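Local structure of beta-galactosidase/beta-glucuronidase (Faecalibacterium prausnitzii L2-6, 6MVF) at residues A[452-456]-A[469-473]. The protein binds flavin mononucleotide and acts as a beta-glucuronidase of glycoside hydrolase family 2 in the human gut microbiome. Numbering follows the deposited sequence.
Sequences YNHYF and WLDKF
An aromatic cluster of Tyr452, His454, Phe456, Trp469 and Phe473 joins strand 450-453 and the residues that follow it to helix 466-476, with the Trp469 indole in the middle. Its six-membered ring turns an edge to the Tyr452 face: Trp469 CH2 stands over the centre of that ring, 3.7 Å from Tyr452 CD1, and the planes meet at 63°, a T-shaped pair. His454 directs its edge at a Trp469 face, its NE2 3.0 Å above the indole plane, over the six-membered ring; the planes make 61° and the centroids are 4.1 Å apart. Ser435 OG hydrogen-bonds His454 ND1, which helps fix the imidazole's rotation. Phe456 meets the pyrrole side obliquely, its CZ 3.6 Å from Trp469 CD1. One helical turn on, Phe473 N bonds to Trp469 O, and both side chains leave the helix with CG anti to the backbone N (chi1 -164° for Trp469), which sends both rings toward strand 450-453 and the residues after it. The edge of Tyr452 faces the Phe473 ring in an offset T, centroids 5.5 Å apart, while Tyr452 OH bonds to Thr437 O. Strand and covering helix, followed by parallel strand 482-487, form a beta-alpha-beta unit of the family 2 TIM barrel.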
ATOM      1  N   TYR A 452      31.210  21.543  25.986  1.00 25.87           N
ATOM      2  CA  TYR A 452      30.906  21.506  27.404  1.00 33.73           C
ATOM      3  C   TYR A 452      29.420  21.256  27.640  1.00 34.34           C
ATOM      4  O   TYR A 452      28.561  21.676  26.856  1.00 30.14           O
ATOM      5  CB  TYR A 452      31.317  22.810  28.086  1.00 28.79           C
ATOM      6  CG  TYR A 452      32.726  22.836  28.623  1.00 27.94           C
ATOM      7  CD1 TYR A 452      33.788  23.168  27.809  1.00 31.66           C
ATOM      8  CD2 TYR A 452      32.988  22.567  29.963  1.00 37.79           C
ATOM      9  CE1 TYR A 452      35.084  23.229  28.310  1.00 38.81           C
ATOM     10  CE2 TYR A 452      34.277  22.625  30.479  1.00 32.36           C
ATOM     11  CZ  TYR A 452      35.328  22.959  29.643  1.00 38.85           C
ATOM     12  OH  TYR A 452      36.626  23.017  30.128  1.00 37.84           O
ATOM     13  N   ASN A 453      29.137  20.552  28.737  1.00 30.86           N
ATOM     14  CA  ASN A 453      27.785  20.384  29.246  1.00 29.55           C
ATOM     15  C   ASN A 453      27.560  21.414  30.361  1.00 38.93           C
ATOM     16  O   ASN A 453      28.122  21.287  31.457  1.00 37.45           O
ATOM     17  CB  ASN A 453      27.588  18.955  29.749  1.00 27.69           C
ATOM     18  CG  ASN A 453      27.701  17.919  28.638  1.00 32.20           C
ATOM     19  OD1 ASN A 453      27.790  18.256  27.459  1.00 30.84           O
ATOM     20  ND2 ASN A 453      27.679  16.649  29.013  1.00 31.06           N
ATOM     21  N   HIS A 454      26.737  22.433  30.095  1.00 31.04           N
ATOM     22  CA  HIS A 454      26.498  23.483  31.071  1.00 30.65           C
ATOM     23  C   HIS A 454      25.021  23.614  31.410  1.00 40.15           C
ATOM     24  O   HIS A 454      24.152  23.502  30.535  1.00 36.86           O
ATOM     25  CB  HIS A 454      27.021  24.818  30.572  1.00 37.49           C
ATOM     26  CG  HIS A 454      28.498  24.964  30.726  1.00 42.36           C
ATOM     27  ND1 HIS A 454      29.143  24.732  31.922  1.00 38.60           N
ATOM     28  CD2 HIS A 454      29.461  25.293  29.832  1.00 37.03           C
ATOM     29  CE1 HIS A 454      30.443  24.911  31.758  1.00 38.63           C
ATOM     30  NE2 HIS A 454      30.660  25.256  30.500  1.00 35.02           N
ATOM     31  N   TYR A 455      24.746  23.883  32.688  1.00 38.44           N
ATOM     32  CA  TYR A 455      23.380  24.086  33.152  1.00 31.97           C
ATOM     33  C   TYR A 455      23.300  25.305  34.064  1.00 34.66           C
ATOM     34  O   TYR A 455      22.580  25.310  35.068  1.00 32.82           O
ATOM     35  CB  TYR A 455      22.844  22.838  33.854  1.00 34.35           C
ATOM     36  CG  TYR A 455      22.721  21.600  32.978  1.00 36.03           C
ATOM     37  CD1 TYR A 455      21.538  21.333  32.280  1.00 35.54           C
ATOM     38  CD2 TYR A 455      23.769  20.686  32.870  1.00 29.43           C
ATOM     39  CE1 TYR A 455      21.402  20.201  31.487  1.00 33.53           C
ATOM     40  CE2 TYR A 455      23.644  19.547  32.074  1.00 42.92           C
ATOM     41  CZ  TYR A 455      22.452  19.316  31.382  1.00 36.36           C
ATOM     42  OH  TYR A 455      22.304  18.195  30.607  1.00 30.83           O
ATOM     43  N   PHE A 456      24.030  26.365  33.719  1.00 37.27           N
ATOM     44  CA  PHE A 456      23.879  27.624  34.434  1.00 35.79           C
ATOM     45  C   PHE A 456      22.454  28.129  34.277  1.00 33.44           C
ATOM     46  O   PHE A 456      22.000  28.407  33.162  1.00 36.05           O
ATOM     47  CB  PHE A 456      24.877  28.661  33.928  1.00 36.88           C
ATOM     48  CG  PHE A 456      26.294  28.178  33.934  1.00 39.53           C
ATOM     49  CD1 PHE A 456      26.907  27.819  35.123  1.00 39.85           C
ATOM     50  CD2 PHE A 456      27.014  28.095  32.751  1.00 33.55           C
ATOM     51  CE1 PHE A 456      28.198  27.369  35.135  1.00 33.42           C
ATOM     52  CE2 PHE A 456      28.298  27.657  32.751  1.00 35.29           C
ATOM     53  CZ  PHE A 456      28.898  27.287  33.948  1.00 43.65           C
ATOM     54  N   TRP A 469      30.274  33.107  30.070  1.00 31.68           N
ATOM     55  CA  TRP A 469      31.105  31.906  30.142  1.00 28.28           C
ATOM     56  C   TRP A 469      31.658  31.544  28.765  1.00 38.88           C
ATOM     57  O   TRP A 469      32.867  31.306  28.604  1.00 34.03           O
ATOM     58  CB  TRP A 469      30.316  30.730  30.715  1.00 26.19           C
ATOM     59  CG  TRP A 469      31.197  29.589  31.170  1.00 27.94           C
ATOM     60  CD1 TRP A 469      31.540  29.291  32.457  1.00 33.01           C
ATOM     61  CD2 TRP A 469      31.877  28.618  30.344  1.00 34.35           C
ATOM     62  NE1 TRP A 469      32.382  28.201  32.493  1.00 32.38           N
ATOM     63  CE2 TRP A 469      32.609  27.771  31.212  1.00 29.22           C
ATOM     64  CE3 TRP A 469      31.934  28.379  28.963  1.00 27.77           C
ATOM     65  CZ2 TRP A 469      33.377  26.707  30.748  1.00 23.85           C
ATOM     66  CZ3 TRP A 469      32.691  27.319  28.506  1.00 30.13           C
ATOM     67  CH2 TRP A 469      33.402  26.492  29.399  1.00 30.79           C
ATOM     68  N   LEU A 470      30.782  31.483  27.758  1.00 31.99           N
ATOM     69  CA  LEU A 470      31.239  31.182  26.407  1.00 29.63           C
ATOM     70  C   LEU A 470      32.279  32.199  25.949  1.00 34.02           C
ATOM     71  O   LEU A 470      33.387  31.831  25.530  1.00 33.86           O
ATOM     72  CB  LEU A 470      30.052  31.155  25.441  1.00 32.19           C
ATOM     73  CG  LEU A 470      28.846  30.262  25.765  1.00 35.03           C
ATOM     74  CD1 LEU A 470      27.703  30.606  24.831  1.00 34.19           C
ATOM     75  CD2 LEU A 470      29.200  28.779  25.671  1.00 25.43           C
ATOM     76  N   ASP A 471      31.941  33.489  26.029  1.00 28.44           N
ATOM     77  CA  ASP A 471      32.867  34.526  25.589  1.00 33.58           C
ATOM     78  C   ASP A 471      34.227  34.403  26.280  1.00 34.34           C
ATOM     79  O   ASP A 471      35.275  34.588  25.650  1.00 31.17           O
ATOM     80  CB  ASP A 471      32.267  35.907  25.846  1.00 32.66           C
ATOM     81  CG  ASP A 471      31.056  36.198  24.976  1.00 35.98           C
ATOM     82  OD1 ASP A 471      30.913  35.570  23.905  1.00 38.94           O
ATOM     83  OD2 ASP A 471      30.246  37.070  25.367  1.00 35.77           O
ATOM     84  N   LYS A 472      34.234  34.063  27.567  1.00 35.28           N
ATOM     85  CA  LYS A 472      35.490  34.036  28.313  1.00 35.00           C
ATOM     86  C   LYS A 472      36.364  32.869  27.876  1.00 35.97           C
ATOM     87  O   LYS A 472      37.554  33.043  27.590  1.00 36.63           O
ATOM     88  CB  LYS A 472      35.207  33.973  29.817  1.00 30.52           C
ATOM     89  CG  LYS A 472      36.447  34.087  30.692  1.00 38.00           C
ATOM     90  CD  LYS A 472      36.116  33.793  32.149  1.00 45.38           C
ATOM     91  CE  LYS A 472      37.330  33.945  33.028  1.00 39.21           C
ATOM     92  NZ  LYS A 472      37.656  35.389  33.162  1.00 44.29           N
ATOM     93  N   PHE A 473      35.792  31.666  27.821  1.00 33.38           N
ATOM     94  CA  PHE A 473      36.561  30.508  27.378  1.00 34.71           C
ATOM     95  C   PHE A 473      37.069  30.696  25.954  1.00 33.76           C
ATOM     96  O   PHE A 473      38.201  30.314  25.632  1.00 35.98           O
ATOM     97  CB  PHE A 473      35.700  29.249  27.498  1.00 30.37           C
ATOM     98  CG  PHE A 473      36.396  28.003  27.083  1.00 35.31           C
ATOM     99  CD1 PHE A 473      36.493  27.656  25.731  1.00 30.79           C
ATOM    100  CD2 PHE A 473      36.940  27.156  28.038  1.00 35.22           C
ATOM    101  CE1 PHE A 473      37.136  26.502  25.341  1.00 27.37           C
ATOM    102  CE2 PHE A 473      37.586  25.989  27.661  1.00 38.09           C
ATOM    103  CZ  PHE A 473      37.684  25.659  26.301  1.00 35.32           C
TER